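Local coordinates for protein putative zinc protease (Bordetella pertussis, PDB 3IH6) that probably acts, as a whole, as a zinc-dependent metalloendopeptidase of the M16 family, of which this piece appears to hold an inactive-type domain, at residues G22-P34 and G83-Q97. Residues are numbered along the deposited sequence; the frame is centred on the assembly and turned at random.
Sequences GGTPLVAAMYHLP and GLAMFGAQLQPGMDQ
Met30 and Met86, both selenomethionines, face each other in a non-hydrogen-bonded pair of two antiparallel strands, 26-32 and 84-90. The side chain of Met30 can be followed outward. Its CB leaves the sheet on the face shared with Ala28, Leu84 and Met86. CG is anti to the backbone N (chi1 -158°) and meets Leu84 CD1 at 3.8 Å. The chain then bends at chi2 and chi3, which swings Met30 SE over Met86, 3.6 Å from Met86 CB. At the tip, Met30 CE lies 3.9 Å from Met86 CE. Met86 runs out straight instead, and Met86 CE reaches Ala28 CB at 3.7 Å. Trp155 of a second subunit packs on Ala28, Met30 and Met86, so this face contributes to a subunit interface.

On the other face, the side chains of Tyr31 and Phe87 cross at about a right angle, and Tyr31 CD2 comes to the edge of the Phe87 ring, 4.1 Å from Phe87 CD2. Helices 97-109 and 39-52 cover this side; Leu108 of the first touches both side chains, and Ala48 of the second touches Phe87. Tyr31 OH is hydrogen-bonded to Glu109. Val27 lies further along, with Val27 CG1 3.8 Å from Gln97 CB at the start of helix 97-109.

The backbones are joined by paired hydrogen bonds at Val27-Ala89, Ala29-Phe87 and Tyr31-Ala85. One hydrogen bond each, from Leu91 N to Pro25 O and from Leu33 N to Gly83 O, extends the pairing beyond the strands. The chains come close where Gly88 CA lies 4.0 Å from Ala28 CA.

These are neighbouring strands within the antiparallel sheet of an M16-type domain. The chemistry implies a pairing held by backbone bonds, with mainly apolar groups on both faces: one packs on helices of the same chain, the other on a second subunit.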
loop_
_atom_site.group_PDB
_atom_site.type_symbol
_atom_site.label_atom_id
_atom_site.label_comp_id
_atom_site.label_asym_id
_atom_site.label_seq_id
_atom_site.Cartn_x
_atom_site.Cartn_y
_atom_site.Cartn_z
ATOM N N GLY E 22 12.895 -31.652 -10.628
ATOM C CA GLY E 22 13.414 -30.516 -9.867
ATOM C C GLY E 22 12.401 -29.400 -9.700
ATOM O O GLY E 22 11.220 -29.659 -9.457
ATOM N N GLY E 23 12.877 -28.158 -9.834
ATOM C CA GLY E 23 12.063 -26.954 -9.670
ATOM C C GLY E 23 11.831 -26.230 -10.983
ATOM O O GLY E 23 11.430 -26.848 -11.977
ATOM N N THR E 24 12.062 -24.923 -11.015
ATOM C CA THR E 24 11.770 -24.174 -12.225
ATOM C C THR E 24 13.009 -23.517 -12.826
ATOM O O THR E 24 13.520 -22.531 -12.287
ATOM C CB THR E 24 10.672 -23.127 -11.990
ATOM O OG1 THR E 24 9.431 -23.794 -11.731
ATOM C CG2 THR E 24 10.512 -22.224 -13.194
ATOM N N PRO E 25 13.494 -24.060 -13.954
ATOM C CA PRO E 25 14.566 -23.368 -14.670
ATOM C C PRO E 25 14.092 -22.046 -15.288
ATOM O O PRO E 25 12.916 -21.885 -15.599
ATOM C CB PRO E 25 14.978 -24.376 -15.744
ATOM C CG PRO E 25 14.518 -25.697 -15.205
ATOM C CD PRO E 25 13.219 -25.382 -14.543
ATOM N N LEU E 26 15.015 -21.100 -15.386
ATOM C CA LEU E 26 14.790 -19.833 -16.033
ATOM C C LEU E 26 15.913 -19.605 -17.002
ATOM O O LEU E 26 17.059 -19.917 -16.697
ATOM C CB LEU E 26 14.746 -18.690 -15.004
ATOM C CG LEU E 26 13.476 -18.703 -14.148
ATOM C CD1 LEU E 26 13.799 -18.670 -12.660
ATOM C CD2 LEU E 26 12.491 -17.613 -14.566
ATOM N N VAL E 27 15.574 -19.101 -18.183
ATOM C CA VAL E 27 16.569 -18.599 -19.116
ATOM C C VAL E 27 16.301 -17.137 -19.335
ATOM O O VAL E 27 15.178 -16.662 -19.080
ATOM C CB VAL E 27 16.606 -19.363 -20.457
ATOM C CG1 VAL E 27 17.135 -20.756 -20.207
ATOM C CG2 VAL E 27 15.246 -19.389 -21.146
ATOM N N ALA E 28 17.345 -16.423 -19.758
ATOM C CA ALA E 28 17.292 -14.980 -19.839
ATOM C C ALA E 28 18.166 -14.437 -20.938
ATOM O O ALA E 28 19.219 -15.005 -21.257
ATOM C CB ALA E 28 17.688 -14.342 -18.487
ATOM N N ALA E 29 17.726 -13.313 -21.503
ATOM C CA ALA E 29 18.575 -12.499 -22.359
ATOM C C ALA E 29 18.664 -11.024 -21.882
ATOM O O ALA E 29 17.647 -10.333 -21.735
ATOM C CB ALA E 29 18.118 -12.575 -23.810
HETATM N N MSE E 30 19.895 -10.562 -21.668
HETATM C CA MSE E 30 20.156 -9.184 -21.237
HETATM C C MSE E 30 20.596 -8.261 -22.377
HETATM O O MSE E 30 21.432 -8.629 -23.210
HETATM C CB MSE E 30 21.259 -9.173 -20.172
HETATM C CG MSE E 30 21.248 -7.935 -19.289
HETATM SE SE MSE E 30 19.910 -8.248 -17.915
HETATM C CE MSE E 30 20.491 -10.083 -17.416
ATOM N N TYR E 31 20.062 -7.039 -22.360
ATOM C CA TYR E 31 20.384 -6.011 -23.324
ATOM C C TYR E 31 20.634 -4.692 -22.567
ATOM O O TYR E 31 20.235 -4.546 -21.390
ATOM C CB TYR E 31 19.220 -5.833 -24.288
ATOM C CG TYR E 31 18.867 -7.037 -25.123
ATOM C CD1 TYR E 31 19.367 -7.189 -26.439
ATOM C CD2 TYR E 31 18.038 -8.027 -24.621
ATOM C CE1 TYR E 31 19.034 -8.319 -27.238
ATOM C CE2 TYR E 31 17.709 -9.167 -25.398
ATOM C CZ TYR E 31 18.214 -9.301 -26.708
ATOM O OH TYR E 31 17.850 -10.414 -27.451
ATOM N N HIS E 32 21.284 -3.725 -23.200
ATOM C CA HIS E 32 21.437 -2.408 -22.548
ATOM C C HIS E 32 20.424 -1.327 -22.935
ATOM O O HIS E 32 19.901 -1.341 -24.036
ATOM C CB HIS E 32 22.882 -1.874 -22.569
ATOM C CG HIS E 32 23.347 -1.358 -23.897
ATOM N ND1 HIS E 32 24.154 -2.103 -24.737
ATOM C CD2 HIS E 32 23.204 -0.147 -24.492
ATOM C CE1 HIS E 32 24.474 -1.375 -25.800
ATOM N NE2 HIS E 32 23.913 -0.184 -25.676
ATOM N N LEU E 33 20.155 -0.399 -22.016
ATOM C CA LEU E 33 19.218 0.709 -22.273
ATOM C C LEU E 33 19.919 1.859 -22.976
ATOM O O LEU E 33 21.104 2.040 -22.769
ATOM C CB LEU E 33 18.621 1.242 -20.948
ATOM C CG LEU E 33 17.834 0.243 -20.075
ATOM C CD1 LEU E 33 17.500 0.805 -18.703
ATOM C CD2 LEU E 33 16.600 -0.273 -20.778
ATOM N N PRO E 34 19.179 2.654 -23.786
ATOM C CA PRO E 34 19.614 4.007 -24.158
ATOM C C PRO E 34 19.755 4.868 -22.901
ATOM O O PRO E 34 19.184 4.538 -21.856
ATOM C CB PRO E 34 18.415 4.577 -24.945
ATOM C CG PRO E 34 17.618 3.391 -25.373
ATOM C CD PRO E 34 17.878 2.296 -24.385
ATOM N N GLY E 83 22.478 0.763 -17.512
ATOM C CA GLY E 83 21.019 0.478 -17.476
ATOM C C GLY E 83 20.727 -0.719 -18.365
ATOM O O GLY E 83 21.267 -0.803 -19.441
ATOM N N LEU E 84 19.895 -1.645 -17.900
ATOM C CA LEU E 84 19.705 -2.941 -18.534
ATOM C C LEU E 84 18.247 -3.307 -18.748
ATOM O O LEU E 84 17.366 -2.971 -17.922
ATOM C CB LEU E 84 20.390 -4.061 -17.740
ATOM C CG LEU E 84 21.899 -4.113 -17.461
ATOM C CD1 LEU E 84 22.300 -5.392 -16.623
ATOM C CD2 LEU E 84 22.757 -4.018 -18.746
ATOM N N ALA E 85 17.985 -3.967 -19.886
ATOM C CA ALA E 85 16.660 -4.512 -20.139
ATOM C C ALA E 85 16.868 -5.999 -20.009
ATOM O O ALA E 85 17.844 -6.545 -20.553
ATOM C CB ALA E 85 16.148 -4.155 -21.536
HETATM N N MSE E 86 15.958 -6.649 -19.287
HETATM C CA MSE E 86 16.023 -8.062 -19.086
HETATM C C MSE E 86 14.739 -8.784 -19.510
HETATM O O MSE E 86 13.666 -8.522 -18.970
HETATM C CB MSE E 86 16.302 -8.345 -17.605
HETATM C CG MSE E 86 16.626 -9.716 -17.386
HETATM SE SE MSE E 86 16.707 -10.098 -15.501
HETATM C CE MSE E 86 17.434 -11.847 -15.765
ATOM N N PHE E 87 14.867 -9.711 -20.456
ATOM C CA PHE E 87 13.752 -10.547 -20.850
ATOM C C PHE E 87 14.077 -11.969 -20.475
ATOM O O PHE E 87 15.247 -12.380 -20.454
ATOM C CB PHE E 87 13.461 -10.432 -22.344
ATOM C CG PHE E 87 13.183 -9.015 -22.790
ATOM C CD1 PHE E 87 11.925 -8.458 -22.622
ATOM C CD2 PHE E 87 14.192 -8.229 -23.325
ATOM C CE1 PHE E 87 11.675 -7.156 -22.993
ATOM C CE2 PHE E 87 13.932 -6.884 -23.734
ATOM C CZ PHE E 87 12.687 -6.359 -23.553
ATOM N N GLY E 88 13.051 -12.747 -20.156
ATOM C CA GLY E 88 13.342 -14.150 -19.904
ATOM C C GLY E 88 12.132 -15.027 -19.955
ATOM O O GLY E 88 11.024 -14.560 -20.214
ATOM N N ALA E 89 12.345 -16.317 -19.732
ATOM C CA ALA E 89 11.242 -17.262 -19.742
ATOM C C ALA E 89 11.394 -18.195 -18.586
ATOM O O ALA E 89 12.512 -18.534 -18.194
ATOM C CB ALA E 89 11.140 -18.043 -21.089
ATOM N N GLN E 90 10.246 -18.591 -18.043
ATOM C CA GLN E 90 10.161 -19.504 -16.936
ATOM C C GLN E 90 9.879 -20.883 -17.533
ATOM O O GLN E 90 8.936 -21.035 -18.307
ATOM C CB GLN E 90 8.987 -19.052 -16.065
ATOM C CG GLN E 90 9.096 -19.423 -14.612
ATOM C CD GLN E 90 7.869 -19.008 -13.802
ATOM O OE1 GLN E 90 6.801 -18.730 -14.348
ATOM N NE2 GLN E 90 8.025 -18.973 -12.497
ATOM N N LEU E 91 10.684 -21.877 -17.181
ATOM C CA LEU E 91 10.507 -23.229 -17.675
ATOM C C LEU E 91 10.009 -24.246 -16.637
ATOM O O LEU E 91 10.120 -24.067 -15.425
ATOM C CB LEU E 91 11.795 -23.735 -18.338
ATOM C CG LEU E 91 12.082 -23.319 -19.786
ATOM C CD1 LEU E 91 12.002 -21.819 -20.004
ATOM C CD2 LEU E 91 13.434 -23.820 -20.241
ATOM N N GLN E 92 9.424 -25.308 -17.164
ATOM C CA GLN E 92 8.987 -26.465 -16.427
ATOM C C GLN E 92 10.164 -27.403 -16.502
ATOM O O GLN E 92 10.977 -27.278 -17.426
ATOM C CB GLN E 92 7.831 -27.083 -17.209
ATOM C CG GLN E 92 6.967 -28.088 -16.504
ATOM C CD GLN E 92 5.510 -27.835 -16.812
ATOM O OE1 GLN E 92 5.162 -26.747 -17.292
ATOM N NE2 GLN E 92 4.644 -28.819 -16.534
ATOM N N PRO E 93 10.272 -28.342 -15.536
ATOM C CA PRO E 93 11.283 -29.379 -15.668
ATOM C C PRO E 93 11.003 -30.184 -16.919
ATOM O O PRO E 93 9.844 -30.512 -17.194
ATOM C CB PRO E 93 11.057 -30.258 -14.430
ATOM C CG PRO E 93 10.348 -29.385 -13.466
ATOM C CD PRO E 93 9.498 -28.488 -14.287
ATOM N N GLY E 94 12.050 -30.476 -17.681
ATOM C CA GLY E 94 11.912 -31.245 -18.917
ATOM C C GLY E 94 11.985 -30.444 -20.206
ATOM O O GLY E 94 12.377 -30.986 -21.229
HETATM N N MSE E 95 11.599 -29.166 -20.176
HETATM C CA MSE E 95 11.629 -28.336 -21.374
HETATM C C MSE E 95 13.059 -27.938 -21.743
HETATM O O MSE E 95 13.899 -27.715 -20.873
HETATM C CB MSE E 95 10.771 -27.078 -21.199
HETATM C CG MSE E 95 9.288 -27.342 -20.893
HETATM SE SE MSE E 95 8.348 -25.665 -20.561
HETATM C CE MSE E 95 6.506 -26.337 -20.437
ATOM N N ASP E 96 13.316 -27.849 -23.042
ATOM C CA ASP E 96 14.636 -27.539 -23.578
ATOM C C ASP E 96 14.929 -26.075 -23.336
ATOM O O ASP E 96 14.252 -25.198 -23.873
ATOM C CB ASP E 96 14.689 -27.841 -25.081
ATOM C CG ASP E 96 16.082 -27.684 -25.670
ATOM O OD1 ASP E 96 16.648 -26.580 -25.623
ATOM O OD2 ASP E 96 16.607 -28.675 -26.209
ATOM N N GLN E 97 15.949 -25.825 -22.526
ATOM C CA GLN E 97 16.321 -24.471 -22.164
ATOM C C GLN E 97 16.955 -23.734 -23.321
ATOM O O GLN E 97 16.732 -22.546 -23.462
ATOM C CB GLN E 97 17.258 -24.452 -20.973
ATOM C CG GLN E 97 16.828 -25.373 -19.843
ATOM C CD GLN E 97 17.913 -25.535 -18.815
ATOM O OE1 GLN E 97 19.067 -25.145 -19.043
ATOM N NE2 GLN E 97 17.557 -26.107 -17.669
#